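Local atomic coordinates of beta-glucuronidase (PDB entry 6XXW), a protein that probably hydrolyses beta-D-glucuronides, releasing glucuronic acid, as a member of glycosyl hydrolase family 2. Residues A[142-154]-A[377-391]. Numbering follows the deposited sequence.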
ATOM      1  N   ASP A 142      34.230   5.633  13.100  1.00 19.47           N
ATOM      2  CA  ASP A 142      34.185   4.196  13.366  1.00 16.95           C
ATOM      3  C   ASP A 142      32.839   3.901  14.010  1.00 16.79           C
ATOM      4  O   ASP A 142      32.491   4.522  15.019  1.00 17.69           O
ATOM      5  CB  ASP A 142      35.348   3.791  14.286  1.00 19.89           C
ATOM      6  CG  ASP A 142      35.551   2.273  14.385  1.00 25.64           C
ATOM      7  OD1 ASP A 142      34.621   1.494  14.124  1.00 23.78           O
ATOM      8  OD2 ASP A 142      36.663   1.852  14.751  1.00 27.11           O
ATOM      9  N   ASN A 143      32.063   2.989  13.409  1.00 19.95           N
ATOM     10  CA  ASN A 143      30.746   2.651  13.933  1.00 20.78           C
ATOM     11  C   ASN A 143      30.754   1.367  14.753  1.00 20.72           C
ATOM     12  O   ASN A 143      29.682   0.867  15.114  1.00 17.02           O
ATOM     13  CB  ASN A 143      29.718   2.543  12.793  1.00 19.11           C
ATOM     14  CG  ASN A 143      30.040   1.436  11.822  1.00 23.04           C
ATOM     15  OD1 ASN A 143      31.101   0.829  11.904  1.00 20.32           O
ATOM     16  ND2 ASN A 143      29.114   1.155  10.895  1.00 23.51           N
ATOM     17  N   THR A 144      31.935   0.836  15.070  1.00 19.14           N
ATOM     18  CA  THR A 144      32.045  -0.385  15.858  1.00 21.96           C
ATOM     19  C   THR A 144      31.623  -0.101  17.294  1.00 25.60           C
ATOM     20  O   THR A 144      32.242   0.719  17.976  1.00 38.88           O
ATOM     21  CB  THR A 144      33.485  -0.893  15.823  1.00 26.29           C
ATOM     22  OG1 THR A 144      33.905  -1.011  14.455  1.00 26.94           O
ATOM     23  CG2 THR A 144      33.583  -2.260  16.496  1.00 25.15           C
ATOM     24  N   LEU A 145      30.586  -0.778  17.765  1.00 21.35           N
ATOM     25  CA  LEU A 145      30.150  -0.579  19.142  1.00 24.02           C
ATOM     26  C   LEU A 145      30.962  -1.443  20.105  1.00 24.74           C
ATOM     27  O   LEU A 145      31.498  -2.495  19.733  1.00 20.84           O
ATOM     28  CB  LEU A 145      28.662  -0.908  19.281  1.00 24.98           C
ATOM     29  CG  LEU A 145      27.715  -0.065  18.423  1.00 24.79           C
ATOM     30  CD1 LEU A 145      26.361  -0.751  18.267  1.00 30.27           C
ATOM     31  CD2 LEU A 145      27.567   1.315  19.033  1.00 26.54           C
ATOM     32  N   THR A 146      31.052  -0.981  21.357  1.00 23.31           N
ATOM     33  CA  THR A 146      31.650  -1.733  22.451  1.00 18.86           C
ATOM     34  C   THR A 146      30.767  -1.593  23.683  1.00 21.20           C
ATOM     35  O   THR A 146      29.819  -0.800  23.708  1.00 20.38           O
ATOM     36  CB  THR A 146      33.065  -1.248  22.793  1.00 26.44           C
ATOM     37  OG1 THR A 146      32.973   0.015  23.461  1.00 23.06           O
ATOM     38  CG2 THR A 146      33.926  -1.107  21.542  1.00 22.03           C
ATOM     39  N   TRP A 147      31.096  -2.340  24.740  1.00 20.94           N
ATOM     40  CA  TRP A 147      30.293  -2.214  25.948  1.00 20.11           C
ATOM     41  C   TRP A 147      30.616  -0.973  26.766  1.00 21.29           C
ATOM     42  O   TRP A 147      29.910  -0.711  27.746  1.00 24.98           O
ATOM     43  CB  TRP A 147      30.432  -3.467  26.830  1.00 26.07           C
ATOM     44  CG  TRP A 147      29.492  -4.534  26.379  1.00 20.81           C
ATOM     45  CD1 TRP A 147      29.812  -5.657  25.673  1.00 26.17           C
ATOM     46  CD2 TRP A 147      28.071  -4.561  26.557  1.00 23.37           C
ATOM     47  NE1 TRP A 147      28.680  -6.389  25.412  1.00 30.80           N
ATOM     48  CE2 TRP A 147      27.596  -5.736  25.940  1.00 25.65           C
ATOM     49  CE3 TRP A 147      27.157  -3.713  27.191  1.00 24.42           C
ATOM     50  CZ2 TRP A 147      26.248  -6.085  25.937  1.00 29.34           C
ATOM     51  CZ3 TRP A 147      25.814  -4.056  27.182  1.00 24.83           C
ATOM     52  CH2 TRP A 147      25.374  -5.234  26.559  1.00 28.50           C
ATOM     53  N   ASP A 148      31.638  -0.189  26.413  1.00 19.08           N
ATOM     54  CA  ASP A 148      31.888   1.040  27.162  1.00 24.77           C
ATOM     55  C   ASP A 148      31.655   2.302  26.337  1.00 24.97           C
ATOM     56  O   ASP A 148      32.124   3.374  26.718  1.00 26.94           O
ATOM     57  CB  ASP A 148      33.292   1.061  27.763  1.00 26.63           C
ATOM     58  CG  ASP A 148      34.351   0.664  26.787  1.00 36.68           C
ATOM     59  OD1 ASP A 148      34.157   0.874  25.572  1.00 42.09           O
ATOM     60  OD2 ASP A 148      35.384   0.130  27.244  1.00 44.84           O
ATOM     61  N   VAL A 149      30.940   2.205  25.227  1.00 24.64           N
ATOM     62  CA  VAL A 149      30.383   3.383  24.571  1.00 24.19           C
ATOM     63  C   VAL A 149      28.872   3.295  24.728  1.00 21.06           C
ATOM     64  O   VAL A 149      28.314   2.216  24.943  1.00 19.67           O
ATOM     65  CB  VAL A 149      30.789   3.491  23.085  1.00 28.11           C
ATOM     66  CG1 VAL A 149      29.923   2.577  22.230  1.00 19.34           C
ATOM     67  CG2 VAL A 149      30.707   4.953  22.592  1.00 23.53           C
ATOM     68  N   LEU A 150      28.203   4.447  24.634  1.00 18.97           N
ATOM     69  CA  LEU A 150      26.749   4.513  24.708  1.00 18.16           C
ATOM     70  C   LEU A 150      26.196   5.030  23.386  1.00 22.59           C
ATOM     71  O   LEU A 150      26.605   6.105  22.926  1.00 20.58           O
ATOM     72  CB  LEU A 150      26.276   5.427  25.849  1.00 17.82           C
ATOM     73  CG  LEU A 150      26.600   4.946  27.270  1.00 19.86           C
ATOM     74  CD1 LEU A 150      26.302   6.044  28.265  1.00 19.10           C
ATOM     75  CD2 LEU A 150      25.804   3.683  27.620  1.00 16.99           C
ATOM     76  N   PRO A 151      25.265   4.314  22.749  1.00 17.37           N
ATOM     77  CA  PRO A 151      24.722   3.034  23.210  1.00 16.05           C
ATOM     78  C   PRO A 151      25.678   1.870  22.950  1.00 16.05           C
ATOM     79  O   PRO A 151      26.437   1.907  21.983  1.00 16.77           O
ATOM     80  CB  PRO A 151      23.448   2.877  22.374  1.00 17.25           C
ATOM     81  CG  PRO A 151      23.788   3.543  21.090  1.00 16.50           C
ATOM     82  CD  PRO A 151      24.664   4.740  21.473  1.00 17.38           C
ATOM     83  N   PRO A 152      25.630   0.857  23.807  1.00 18.37           N
ATOM     84  CA  PRO A 152      26.587  -0.248  23.717  1.00 18.09           C
ATOM     85  C   PRO A 152      26.195  -1.332  22.717  1.00 17.95           C
ATOM     86  O   PRO A 152      25.050  -1.464  22.285  1.00 18.46           O
ATOM     87  CB  PRO A 152      26.582  -0.814  25.139  1.00 16.96           C
ATOM     88  CG  PRO A 152      25.148  -0.620  25.579  1.00 20.87           C
ATOM     89  CD  PRO A 152      24.775   0.750  25.008  1.00 22.42           C
ATOM     90  N   GLY A 153      27.197  -2.137  22.385  1.00 19.19           N
ATOM     91  CA  GLY A 153      27.050  -3.293  21.523  1.00 18.56           C
ATOM     92  C   GLY A 153      28.361  -4.039  21.531  1.00 23.77           C
ATOM     93  O   GLY A 153      29.287  -3.690  22.265  1.00 21.52           O
ATOM     94  N   GLU A 154      28.446  -5.059  20.678  0.64 21.86           N
ATOM     95  CA  GLU A 154      29.628  -5.911  20.676  0.64 26.58           C
ATOM     96  C   GLU A 154      29.789  -6.573  19.317  0.64 26.54           C
ATOM     97  O   GLU A 154      28.820  -7.091  18.753  0.64 27.09           O
ATOM     98  CB  GLU A 154      29.543  -6.972  21.781  0.64 28.75           C
ATOM     99  CG  GLU A 154      28.157  -7.565  21.980  0.64 32.00           C
ATOM    100  CD  GLU A 154      28.099  -8.565  23.131  0.64 38.95           C
ATOM    101  OE1 GLU A 154      29.175  -8.965  23.630  0.64 30.66           O
ATOM    102  OE2 GLU A 154      26.979  -8.973  23.518  0.64 36.37           O
ATOM    103  N   VAL A 377      23.584  -7.513  32.733  1.00 26.90           N
ATOM    104  CA  VAL A 377      24.103  -6.383  31.979  1.00 24.56           C
ATOM    105  C   VAL A 377      25.100  -5.581  32.800  1.00 21.88           C
ATOM    106  O   VAL A 377      26.122  -5.139  32.281  1.00 22.27           O
ATOM    107  CB  VAL A 377      22.933  -5.489  31.506  1.00 26.53           C
ATOM    108  CG1 VAL A 377      23.452  -4.163  30.967  1.00 20.05           C
ATOM    109  CG2 VAL A 377      22.103  -6.212  30.468  1.00 27.75           C
ATOM    110  N   PHE A 378      24.806  -5.385  34.084  1.00 21.77           N
ATOM    111  CA  PHE A 378      25.629  -4.548  34.952  1.00 20.66           C
ATOM    112  C   PHE A 378      26.611  -5.462  35.668  1.00 27.92           C
ATOM    113  O   PHE A 378      26.436  -5.854  36.824  1.00 24.78           O
ATOM    114  CB  PHE A 378      24.748  -3.746  35.896  1.00 21.06           C
ATOM    115  CG  PHE A 378      23.928  -2.718  35.180  1.00 19.57           C
ATOM    116  CD1 PHE A 378      24.425  -1.435  34.983  1.00 17.97           C
ATOM    117  CD2 PHE A 378      22.700  -3.046  34.639  1.00 20.71           C
ATOM    118  CE1 PHE A 378      23.688  -0.481  34.296  1.00 22.29           C
ATOM    119  CE2 PHE A 378      21.953  -2.095  33.947  1.00 22.57           C
ATOM    120  CZ  PHE A 378      22.449  -0.817  33.776  1.00 19.14           C
ATOM    121  N   THR A 379      27.664  -5.812  34.939  1.00 24.29           N
ATOM    122  CA  THR A 379      28.565  -6.865  35.363  1.00 24.92           C
ATOM    123  C   THR A 379      29.881  -6.701  34.618  1.00 30.54           C
ATOM    124  O   THR A 379      29.951  -6.050  33.569  1.00 22.91           O
ATOM    125  CB  THR A 379      27.936  -8.243  35.119  1.00 27.12           C
ATOM    126  OG1 THR A 379      28.699  -9.255  35.787  1.00 28.78           O
ATOM    127  CG2 THR A 379      27.819  -8.557  33.617  1.00 27.17           C
ATOM    128  N   GLU A 380      30.934  -7.255  35.205  1.00 28.09           N
ATOM    129  CA  GLU A 380      32.224  -7.278  34.538  1.00 25.22           C
ATOM    130  C   GLU A 380      32.064  -7.914  33.165  1.00 20.97           C
ATOM    131  O   GLU A 380      31.430  -8.958  33.025  1.00 33.06           O
ATOM    132  CB  GLU A 380      33.235  -8.062  35.380  1.00 29.53           C
ATOM    133  CG  GLU A 380      33.624  -7.368  36.671  1.00 28.88           C
ATOM    134  CD  GLU A 380      32.572  -7.546  37.762  1.00 32.65           C
ATOM    135  OE1 GLU A 380      31.677  -8.406  37.596  1.00 31.87           O
ATOM    136  OE2 GLU A 380      32.644  -6.838  38.787  1.00 34.26           O
ATOM    137  N   GLY A 381      32.616  -7.265  32.146  1.00 28.23           N
ATOM    138  CA  GLY A 381      32.478  -7.722  30.788  1.00 33.20           C
ATOM    139  C   GLY A 381      31.470  -6.936  29.978  1.00 43.09           C
ATOM    140  O   GLY A 381      31.607  -6.846  28.750  1.00 36.71           O
ATOM    141  N   ARG A 382      30.467  -6.354  30.636  1.00 29.97           N
ATOM    142  CA  ARG A 382      29.498  -5.533  29.921  1.00 28.21           C
ATOM    143  C   ARG A 382      29.482  -4.113  30.475  1.00 25.24           C
ATOM    144  O   ARG A 382      30.468  -3.383  30.336  1.00 28.96           O
ATOM    145  CB  ARG A 382      28.124  -6.203  29.980  1.00 29.28           C
ATOM    146  CG  ARG A 382      28.117  -7.497  29.173  1.00 25.01           C
ATOM    147  CD  ARG A 382      26.771  -8.181  29.137  1.00 30.61           C
ATOM    148  NE  ARG A 382      26.801  -9.352  28.263  1.00 36.59           N
ATOM    149  CZ  ARG A 382      26.182 -10.501  28.517  1.00 39.92           C
ATOM    150  NH1 ARG A 382      25.471 -10.649  29.631  1.00 36.35           N
ATOM    151  NH2 ARG A 382      26.273 -11.505  27.653  1.00 40.45           N
ATOM    152  N   VAL A 383      28.383  -3.702  31.100  1.00 18.33           N
ATOM    153  CA  VAL A 383      28.281  -2.355  31.660  1.00 22.28           C
ATOM    154  C   VAL A 383      29.034  -2.324  32.989  1.00 23.82           C
ATOM    155  O   VAL A 383      28.606  -2.944  33.969  1.00 22.41           O
ATOM    156  CB  VAL A 383      26.820  -1.931  31.838  1.00 19.81           C
ATOM    157  CG1 VAL A 383      26.740  -0.571  32.509  1.00 21.87           C
ATOM    158  CG2 VAL A 383      26.099  -1.927  30.478  1.00 18.92           C
ATOM    159  N   ASP A 384      30.143  -1.591  33.027  1.00 19.94           N
ATOM    160  CA  ASP A 384      31.051  -1.595  34.175  1.00 22.38           C
ATOM    161  C   ASP A 384      31.519  -0.169  34.462  1.00 24.12           C
ATOM    162  O   ASP A 384      30.913   0.815  34.023  1.00 23.87           O
ATOM    163  CB  ASP A 384      32.224  -2.553  33.915  1.00 23.08           C
ATOM    164  CG  ASP A 384      33.085  -2.133  32.727  1.00 27.69           C
ATOM    165  OD1 ASP A 384      32.852  -1.050  32.135  1.00 22.65           O
ATOM    166  OD2 ASP A 384      34.004  -2.897  32.382  1.00 27.37           O
ATOM    167  N   GLY A 385      32.637  -0.055  35.188  1.00 24.92           N
ATOM    168  CA  GLY A 385      33.174   1.255  35.540  1.00 22.91           C
ATOM    169  C   GLY A 385      33.584   2.099  34.343  1.00 24.70           C
ATOM    170  O   GLY A 385      33.473   3.332  34.376  1.00 22.11           O
ATOM    171  N   LYS A 386      34.081   1.459  33.279  1.00 22.01           N
ATOM    172  CA  LYS A 386      34.424   2.201  32.070  1.00 24.82           C
ATOM    173  C   LYS A 386      33.178   2.799  31.418  1.00 22.66           C
ATOM    174  O   LYS A 386      33.202   3.958  30.971  1.00 20.24           O
ATOM    175  CB  LYS A 386      35.165   1.294  31.081  1.00 24.52           C
ATOM    176  CG  LYS A 386      36.393   0.592  31.667  1.00 28.01           C
ATOM    177  CD  LYS A 386      37.223  -0.134  30.600  1.00 28.44           C
ATOM    178  CE  LYS A 386      36.452  -1.247  29.901  1.00 34.45           C
ATOM    179  NZ  LYS A 386      36.048  -2.369  30.807  1.00 42.72           N
ATOM    180  N   THR A 387      32.087   2.018  31.340  1.00 20.51           N
ATOM    181  CA  THR A 387      30.826   2.546  30.817  1.00 20.98           C
ATOM    182  C   THR A 387      30.325   3.697  31.674  1.00 22.04           C
ATOM    183  O   THR A 387      29.867   4.724  31.154  1.00 20.34           O
ATOM    184  CB  THR A 387      29.760   1.445  30.763  1.00 19.03           C
ATOM    185  OG1 THR A 387      30.339   0.216  30.304  1.00 21.23           O
ATOM    186  CG2 THR A 387      28.633   1.829  29.818  1.00 20.69           C
ATOM    187  N   LEU A 388      30.387   3.535  32.997  1.00 18.61           N
ATOM    188  CA  LEU A 388      29.936   4.590  33.899  1.00 20.76           C
ATOM    189  C   LEU A 388      30.730   5.870  33.674  1.00 21.66           C
ATOM    190  O   LEU A 388      30.156   6.961  33.572  1.00 20.67           O
ATOM    191  CB  LEU A 388      30.059   4.115  35.344  1.00 19.87           C
ATOM    192  CG  LEU A 388      29.712   5.140  36.421  1.00 23.97           C
ATOM    193  CD1 LEU A 388      28.260   5.630  36.227  1.00 17.73           C
ATOM    194  CD2 LEU A 388      29.937   4.534  37.815  1.00 24.18           C
ATOM    195  N   GLU A 389      32.058   5.746  33.573  1.00 19.34           N
ATOM    196  CA  GLU A 389      32.903   6.903  33.298  1.00 23.55           C
ATOM    197  C   GLU A 389      32.451   7.636  32.037  1.00 19.81           C
ATOM    198  O   GLU A 389      32.361   8.868  32.021  1.00 21.22           O
ATOM    199  CB  GLU A 389      34.359   6.453  33.167  1.00 29.61           C
ATOM    200  CG  GLU A 389      35.371   7.577  33.276  1.00 42.35           C
ATOM    201  CD  GLU A 389      35.605   8.007  34.715  1.00 59.71           C
ATOM    202  OE1 GLU A 389      34.936   7.457  35.618  1.00 55.55           O
ATOM    203  OE2 GLU A 389      36.462   8.892  34.942  1.00 68.78           O
ATOM    204  N   HIS A 390      32.165   6.890  30.964  1.00 23.18           N
ATOM    205  CA  HIS A 390      31.686   7.511  29.730  1.00 21.43           C
ATOM    206  C   HIS A 390      30.331   8.176  29.939  1.00 21.71           C
ATOM    207  O   HIS A 390      30.100   9.300  29.477  1.00 20.59           O
ATOM    208  CB  HIS A 390      31.599   6.466  28.611  1.00 20.18           C
ATOM    209  CG  HIS A 390      31.084   7.011  27.310  1.00 16.08           C
ATOM    210  ND1 HIS A 390      31.762   7.970  26.589  1.00 22.55           N
ATOM    211  CD2 HIS A 390      29.971   6.716  26.592  1.00 20.98           C
ATOM    212  CE1 HIS A 390      31.084   8.253  25.487  1.00 22.23           C
ATOM    213  NE2 HIS A 390      29.992   7.508  25.466  1.00 20.79           N
ATOM    214  N   HIS A 391      29.420   7.490  30.635  1.00 17.08           N
ATOM    215  CA  HIS A 391      28.100   8.053  30.903  1.00 19.30           C
ATOM    216  C   HIS A 391      28.208   9.379  31.654  1.00 19.86           C
ATOM    217  O   HIS A 391      27.514  10.353  31.325  1.00 19.63           O
ATOM    218  CB  HIS A 391      27.281   7.030  31.688  1.00 18.99           C
ATOM    219  CG  HIS A 391      25.794   7.219  31.610  1.00 19.45           C
ATOM    220  ND1 HIS A 391      24.909   6.185  31.856  1.00 19.37           N
ATOM    221  CD2 HIS A 391      25.034   8.312  31.359  1.00 17.01           C
ATOM    222  CE1 HIS A 391      23.671   6.634  31.751  1.00 16.08           C
ATOM    223  NE2 HIS A 391      23.718   7.918  31.436  1.00 17.44           N
TER
HETATM  224  O   HOH W   1      27.626   8.394  23.720  1.00 19.04           O
HETATM  225  O   HOH W   2      28.691  -9.903  26.045  1.00 40.18           O
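Trp147 lays one face of its indole on the side chain of Arg382. CG of Arg382 sits over the five-membered ring in a CH-pi contact, 3.9 Å from the ring centroid and 16° off the normal. The arginine runs extended from CG to NE, which carries CD on to CZ2 of the indole. The guanidinium plane is turned 48° from the ring, so this is not a flat stack. CG2 of Val383 meets the benzo part of the indole, 3.9 Å from Trp147 CE3. Further along, Leu150 puts CD1 over one face of the His391 ring, off its centre, while its CG passes CD2 of His390.

One direct hydrogen bond joins the segments: Thr387 OG1 donates to Trp147 O at 2.8 Å. The same OG1 accepts from Asp384 N. Asp384 OD1 in turn accepts from Thr387 N, completing a capping box at the start of helix 385-402. The Asp148 carboxylate crosses the Lys386 chain at a slant, OD2 3.2 Å from CE. Lys386 NZ stays 4.4 Å from that OD2, beyond a salt bridge, and pairs with Asp384 OD2 at 2.6 Å.

Two waters bridge the segments. One donates to Leu150 O and also bonds His390 NE2. The other accepts from Arg382 NE and, in one of the two modelled conformers of Glu154, donates to its OE1. In that conformer OE1 also takes the indole N-H, 3.2 Å from Trp147 NE1 and in the ring plane. Beyond the segments, the guanidinium bonds Lys376 O and forms a salt bridge with Glu375.

With an alanine at Trp147, the Arg382 methylenes would probably lose the ring face they lie on, and a gap would open beside Val383.

The contact joins a loop of the sugar-binding domain to the TIM-barrel domain. Its chemistry implies a mostly buried interface. Val383 and the aliphatic part of Arg382 pack on an indole whose N-H edge is polar, and the Thr387 hydroxyl ties the loop to the helix cap.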